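Local coordinates for oxidoreductase, 2OG-Fe oxygenase family protein, putative, expressed (Oryza sativa subsp. japonica, PDB 5XEG) that probably acts as an iron(II)- and 2-oxoglutarate-dependent dioxygenase of the AlkB family, this chain being its 2OG-Fe(II) oxygenase domain, at residues A164-G169 with I197-S202; M57-K62 with P122-V127. All blocks are in the same frame, centred on the assembly; numbering follows the deposited sequence.

Contact 1 of 2, residues A164-G169 with I197-S202. With MN (manganese (II) ion), chain C; AKG (2-oxoglutaric acid), chain B.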
loop_
_atom_site.group_PDB
_atom_site.type_symbol
_atom_site.label_atom_id
_atom_site.label_comp_id
_atom_site.label_asym_id
_atom_site.label_seq_id
_atom_site.Cartn_x
_atom_site.Cartn_y
_atom_site.Cartn_z
ATOM N N ALA A 164 -9.173 -0.542 -7.100
ATOM C CA ALA A 164 -8.798 -1.963 -7.095
ATOM C C ALA A 164 -9.839 -2.806 -6.339
ATOM O O ALA A 164 -10.379 -2.343 -5.325
ATOM C CB ALA A 164 -7.473 -2.126 -6.385
ATOM N N GLU A 165 -10.098 -4.025 -6.840
ATOM C CA GLU A 165 -10.777 -5.063 -6.060
ATOM C C GLU A 165 -9.668 -5.759 -5.210
ATOM O O GLU A 165 -8.781 -6.356 -5.764
ATOM C CB GLU A 165 -11.528 -6.006 -6.993
ATOM C CG GLU A 165 -12.545 -5.258 -7.832
ATOM C CD GLU A 165 -13.454 -6.099 -8.737
ATOM O OE1 GLU A 165 -13.556 -7.346 -8.595
ATOM O OE2 GLU A 165 -14.163 -5.452 -9.537
ATOM N N PHE A 166 -9.672 -5.555 -3.922
ATOM C CA PHE A 166 -8.627 -6.064 -3.040
ATOM C C PHE A 166 -9.153 -7.266 -2.300
ATOM O O PHE A 166 -10.214 -7.199 -1.630
ATOM C CB PHE A 166 -8.256 -4.931 -2.066
ATOM C CG PHE A 166 -7.166 -5.240 -1.109
ATOM C CD1 PHE A 166 -5.833 -5.144 -1.506
ATOM C CD2 PHE A 166 -7.451 -5.576 0.212
ATOM C CE1 PHE A 166 -4.815 -5.403 -0.593
ATOM C CE2 PHE A 166 -6.431 -5.850 1.104
ATOM C CZ PHE A 166 -5.135 -5.708 0.730
ATOM N N LEU A 167 -8.422 -8.363 -2.374
ATOM C CA LEU A 167 -8.823 -9.613 -1.701
ATOM C C LEU A 167 -8.049 -9.728 -0.366
ATOM O O LEU A 167 -6.866 -9.388 -0.301
ATOM C CB LEU A 167 -8.429 -10.830 -2.537
ATOM C CG LEU A 167 -9.381 -11.430 -3.539
ATOM C CD1 LEU A 167 -10.380 -10.470 -4.079
ATOM C CD2 LEU A 167 -8.645 -12.285 -4.570
ATOM N N TYR A 168 -8.673 -10.299 0.652
ATOM C CA TYR A 168 -7.972 -10.515 1.920
ATOM C C TYR A 168 -8.574 -11.652 2.677
ATOM O O TYR A 168 -9.792 -11.871 2.610
ATOM C CB TYR A 168 -8.000 -9.260 2.833
ATOM C CG TYR A 168 -9.334 -8.746 3.208
ATOM C CD1 TYR A 168 -10.052 -7.986 2.347
ATOM C CD2 TYR A 168 -9.873 -8.986 4.492
ATOM C CE1 TYR A 168 -11.300 -7.443 2.694
ATOM C CE2 TYR A 168 -11.121 -8.491 4.857
ATOM C CZ TYR A 168 -11.842 -7.738 3.991
ATOM O OH TYR A 168 -13.059 -7.228 4.361
ATOM N N GLY A 169 -7.724 -12.381 3.408
ATOM C CA GLY A 169 -8.217 -13.530 4.133
ATOM C C GLY A 169 -7.106 -14.196 4.888
ATOM O O GLY A 169 -5.995 -13.671 4.968
ATOM N N ILE A 197 -2.363 -11.163 7.171
ATOM C CA ILE A 197 -3.364 -11.563 6.202
ATOM C C ILE A 197 -2.733 -11.890 4.855
ATOM O O ILE A 197 -1.796 -11.220 4.368
ATOM C CB ILE A 197 -4.514 -10.534 6.041
ATOM C CG1 ILE A 197 -3.938 -9.123 5.691
ATOM C CG2 ILE A 197 -5.397 -10.608 7.254
ATOM C CD1 ILE A 197 -5.015 -8.111 5.295
ATOM N N PHE A 198 -3.313 -12.875 4.195
ATOM C CA PHE A 198 -3.125 -13.040 2.725
ATOM C C PHE A 198 -3.923 -12.012 2.004
ATOM O O PHE A 198 -5.073 -11.720 2.359
ATOM C CB PHE A 198 -3.542 -14.469 2.257
ATOM C CG PHE A 198 -2.522 -15.530 2.572
ATOM C CD1 PHE A 198 -2.555 -16.174 3.819
ATOM C CD2 PHE A 198 -1.564 -15.940 1.656
ATOM C CE1 PHE A 198 -1.646 -17.155 4.144
ATOM C CE2 PHE A 198 -0.615 -16.917 1.999
ATOM C CZ PHE A 198 -0.664 -17.524 3.240
ATOM N N HIS A 199 -3.347 -11.385 0.984
ATOM C CA HIS A 199 -4.017 -10.276 0.352
ATOM C C HIS A 199 -3.479 -10.094 -1.056
ATOM O O HIS A 199 -2.417 -10.636 -1.428
ATOM C CB HIS A 199 -3.893 -8.958 1.144
ATOM C CG HIS A 199 -2.489 -8.543 1.339
ATOM N ND1 HIS A 199 -1.664 -9.136 2.289
ATOM C CD2 HIS A 199 -1.710 -7.678 0.652
ATOM C CE1 HIS A 199 -0.456 -8.641 2.180
ATOM N NE2 HIS A 199 -0.467 -7.709 1.247
ATOM N N GLY A 200 -4.275 -9.414 -1.856
ATOM C CA GLY A 200 -3.830 -9.180 -3.225
ATOM C C GLY A 200 -4.868 -8.348 -3.997
ATOM O O GLY A 200 -5.839 -7.901 -3.428
ATOM N N VAL A 201 -4.603 -8.128 -5.285
ATOM C CA VAL A 201 -5.436 -7.262 -6.125
ATOM C C VAL A 201 -5.953 -8.161 -7.287
ATOM O O VAL A 201 -5.160 -8.645 -8.081
ATOM C CB VAL A 201 -4.642 -6.043 -6.642
ATOM C CG1 VAL A 201 -5.499 -5.269 -7.635
ATOM C CG2 VAL A 201 -4.260 -5.140 -5.507
ATOM N N SER A 202 -7.268 -8.396 -7.326
ATOM C CA SER A 202 -7.830 -9.296 -8.310
ATOM C C SER A 202 -8.167 -8.621 -9.597
ATOM O O SER A 202 -8.289 -9.291 -10.641
ATOM C CB SER A 202 -9.075 -10.000 -7.746
ATOM O OG SER A 202 -9.961 -9.051 -7.241
HETATM MN MN MN C . 1.374 -7.074 0.187
HETATM C C1 AKG B . 2.173 -5.363 -2.075
HETATM O O1 AKG B . 2.791 -5.965 -1.170
HETATM O O2 AKG B . 2.757 -4.892 -3.075
HETATM C C2 AKG B . 0.726 -5.204 -1.960
HETATM O O5 AKG B . 0.061 -6.051 -1.387
HETATM C C3 AKG B . 0.058 -3.987 -2.553
HETATM C C4 AKG B . -1.416 -4.287 -2.800
HETATM C C5 AKG B . -2.070 -3.095 -3.456
HETATM O O3 AKG B . -3.010 -2.527 -2.859
HETATM O O4 AKG B . -1.647 -2.721 -4.572
HETATM O O HOH W 1 1.202 -5.109 1.161
#
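The rings of Phe166 and His199 meet rim to rim, their planes turned 32° apart, and neither lies over the face of the other. Phe166 CZ is the touching atom, 3.5 Å from His199 CB, while Val201 CG2 stands at the phenyl edge near its plane. The imidazole is held by its edge from two directions. His199 ND1 donates to Ile197 O at 2.9 Å, with the oxygen almost in the ring plane although the donor stands above the carbonyl plane. His199 NE2, the other ring nitrogen, beyond CE1, binds manganese at 2.2 Å. This pairing fixes the ring's rotation, and 2-oxoglutarate O5 lies at the same ring's edge, in plane. With chi1 at 59°, CG of His199 sits between its backbone N and carbonyl carbon, which sends the ring off the face that carries Phe166, Tyr168 and Val201 toward the metal. On that face too, Val201 CG2 comes to 3.6 Å from C5 of 2-oxoglutarate. Beneath the side chains the strands run antiparallel. Leu167 and Gly200 exchange both backbone bonds, as do Gly169 and Phe198. At the Glu165 end of the pair Glu165 O accepts from Ser202 N at 3.0 Å and, weakly, from Ser202 OG. On the face of Leu167, its CD1 rests 3.5 Å from Ser202 OG. His139 and Asp141 complete the protein ligands of the manganese, while a water and the O1 and O5 atoms of 2-oxoglutarate fill its remaining sites. This is the His-Asp-His facial triad on the double-stranded beta-helix of 2-oxoglutarate oxygenases, where iron(II) is the expected metal.

Contact 2 of 2, residues M57-K62 with P122-V127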
loop_
_atom_site.group_PDB
_atom_site.type_symbol
_atom_site.label_atom_id
_atom_site.label_comp_id
_atom_site.label_asym_id
_atom_site.label_seq_id
_atom_site.Cartn_x
_atom_site.Cartn_y
_atom_site.Cartn_z
ATOM N N MET A 57 7.092 -1.560 -10.280
ATOM C CA MET A 57 7.311 -1.180 -8.894
ATOM C C MET A 57 8.561 -0.359 -8.735
ATOM O O MET A 57 9.462 -0.423 -9.573
ATOM C CB MET A 57 7.365 -2.400 -7.966
ATOM C CG MET A 57 8.479 -3.379 -8.320
ATOM S SD MET A 57 8.545 -4.811 -7.184
ATOM C CE MET A 57 9.368 -4.061 -5.798
ATOM N N MET A 58 8.620 0.341 -7.625
ATOM C CA MET A 58 9.875 0.923 -7.155
ATOM C C MET A 58 9.753 1.155 -5.706
ATOM O O MET A 58 8.626 1.297 -5.180
ATOM C CB MET A 58 10.190 2.253 -7.878
ATOM C CG MET A 58 9.236 3.393 -7.692
ATOM S SD MET A 58 9.932 5.115 -8.035
ATOM C CE MET A 58 10.973 5.194 -6.634
ATOM N N CYS A 59 10.898 1.140 -5.028
ATOM C CA CYS A 59 10.920 1.336 -3.600
ATOM C C CYS A 59 11.397 2.722 -3.248
ATOM O O CYS A 59 12.237 3.298 -3.971
ATOM C CB CYS A 59 11.797 0.299 -2.938
ATOM S SG CYS A 59 11.071 -1.400 -3.076
ATOM N N LEU A 60 10.882 3.232 -2.126
ATOM C CA LEU A 60 11.482 4.423 -1.450
ATOM C C LEU A 60 11.964 4.017 -0.065
ATOM O O LEU A 60 11.348 3.180 0.547
ATOM C CB LEU A 60 10.462 5.549 -1.304
ATOM C CG LEU A 60 9.596 5.808 -2.512
ATOM C CD1 LEU A 60 8.472 6.795 -2.156
ATOM C CD2 LEU A 60 10.451 6.378 -3.621
ATOM N N GLY A 61 13.073 4.610 0.407
ATOM C CA GLY A 61 13.678 4.242 1.681
ATOM C C GLY A 61 14.570 3.047 1.474
ATOM O O GLY A 61 15.473 3.102 0.627
ATOM N N LYS A 62 14.270 1.937 2.135
ATOM C CA LYS A 62 14.926 0.693 1.853
ATOM C C LYS A 62 14.438 0.054 0.574
ATOM O O LYS A 62 13.324 0.270 0.135
ATOM C CB LYS A 62 14.762 -0.283 3.000
ATOM C CG LYS A 62 15.464 0.212 4.236
ATOM C CD LYS A 62 14.884 -0.473 5.455
ATOM C CE LYS A 62 14.889 -1.982 5.340
ATOM N NZ LYS A 62 16.236 -2.511 4.960
ATOM N N PRO A 122 7.706 4.116 9.097
ATOM C CA PRO A 122 8.066 3.313 7.969
ATOM C C PRO A 122 9.412 3.663 7.404
ATOM O O PRO A 122 9.754 4.884 7.253
ATOM C CB PRO A 122 6.958 3.590 6.960
ATOM C CG PRO A 122 6.426 4.933 7.319
ATOM C CD PRO A 122 6.614 5.058 8.802
ATOM N N ASP A 123 10.178 2.619 7.088
ATOM C CA ASP A 123 11.459 2.801 6.410
ATOM C C ASP A 123 11.428 2.181 5.059
ATOM O O ASP A 123 12.458 2.227 4.349
ATOM C CB ASP A 123 12.658 2.280 7.231
ATOM C CG ASP A 123 12.487 0.879 7.716
ATOM O OD1 ASP A 123 11.527 0.176 7.376
ATOM O OD2 ASP A 123 13.372 0.419 8.421
ATOM N N ILE A 124 10.251 1.649 4.647
ATOM C CA ILE A 124 10.095 1.352 3.221
ATOM C C ILE A 124 8.734 1.736 2.736
ATOM O O ILE A 124 7.770 1.580 3.473
ATOM C CB ILE A 124 10.337 -0.121 2.853
ATOM C CG1 ILE A 124 9.941 -0.362 1.352
ATOM C CG2 ILE A 124 9.544 -1.023 3.751
ATOM C CD1 ILE A 124 10.426 -1.606 0.653
ATOM N N CYS A 125 8.705 2.215 1.493
ATOM C CA CYS A 125 7.508 2.405 0.768
ATOM C C CYS A 125 7.619 1.677 -0.567
ATOM O O CYS A 125 8.468 2.025 -1.425
ATOM C CB CYS A 125 7.281 3.830 0.569
ATOM S SG CYS A 125 5.804 4.241 -0.408
ATOM N N LEU A 126 6.799 0.652 -0.744
ATOM C CA LEU A 126 6.762 0.017 -2.029
ATOM C C LEU A 126 5.681 0.775 -2.838
ATOM O O LEU A 126 4.503 0.888 -2.402
ATOM C CB LEU A 126 6.372 -1.416 -1.850
ATOM C CG LEU A 126 6.629 -2.451 -2.906
ATOM C CD1 LEU A 126 6.015 -3.763 -2.415
ATOM C CD2 LEU A 126 6.156 -2.066 -4.288
ATOM N N VAL A 127 6.094 1.271 -3.990
ATOM C CA VAL A 127 5.242 1.910 -4.949
ATOM C C VAL A 127 4.998 0.954 -6.109
ATOM O O VAL A 127 5.928 0.620 -6.875
ATOM C CB VAL A 127 5.897 3.209 -5.471
ATOM C CG1 VAL A 127 4.896 4.038 -6.287
ATOM C CG2 VAL A 127 6.464 3.988 -4.277
#
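Met58 and Val127 run alongside each other in the same direction, with Met58 CG 4.0 Å from Val127 CB. They belong to an antiparallel pair in the major sheet of the double-stranded beta-helix, where strand 55-59 is outermost and 124-131 lies next to it. Leu60, on the same face, slants across Val127, its CG 4.0 Å from Val127 CG2, and its CD1 also approaches Cys125 SG. Its chi1 of -43° places CG anti to the carbonyl carbon and swings the branch over these neighbours. Replacing this leucine with alanine removes CG and both methyls and is likely to leave Val127 CG2 and Cys125 SG without their apolar neighbour. The opposite face carries Cys59, whose SG meets Ile124 CD1 at 3.8 Å, and Leu126, whose CD2 packs against Met57 CB. Leu126 also touches 2-oxoglutarate, and Trp64 covers this side. Met58 and Val127 exchange two backbone bonds, as do Leu60 and Cys125. After the Leu60–Cys125 pair the strand bends away, and Gly61 has positive phi; a beta-carbon there would clash with Asp123 O. A classic beta bulge sets Asp123 and Ile124 together against Arg229 of strand 223-229. Beyond the bend Lys62 runs alongside Asp123, with Lys62 CD 3.4 Å from Asp123 OD2, yet NZ remains 5.4 Å from that oxygen. The backbone makes the direct link instead: Lys62 N donates to Asp123 O at 2.9 Å, with a nearly straight N-H...O angle of 170°.

How the contacts relate
Both contacts are antiparallel strand pairs in one oxygenase domain, but they belong to different sheets on opposite sides of the chain's centre. Contact 1 joins two strands of the four-stranded sheet; contact 2 joins an edge strand of the seven-stranded sheet, 55-59, to its neighbour. Their centres are about 20 Å apart and their nearest atoms about 8 Å, with the 2-oxoglutarate site as common ground. Contact 2 is the more buried, and its side-chain chemistry is mainly aliphatic and sulfur packing. Contact 1 is partly buried and includes a metal ligand. Contact 2 borders the cosubstrate through an apolar leucine, whereas contact 1 supplies one of the metal's protein ligands as well as valine packing.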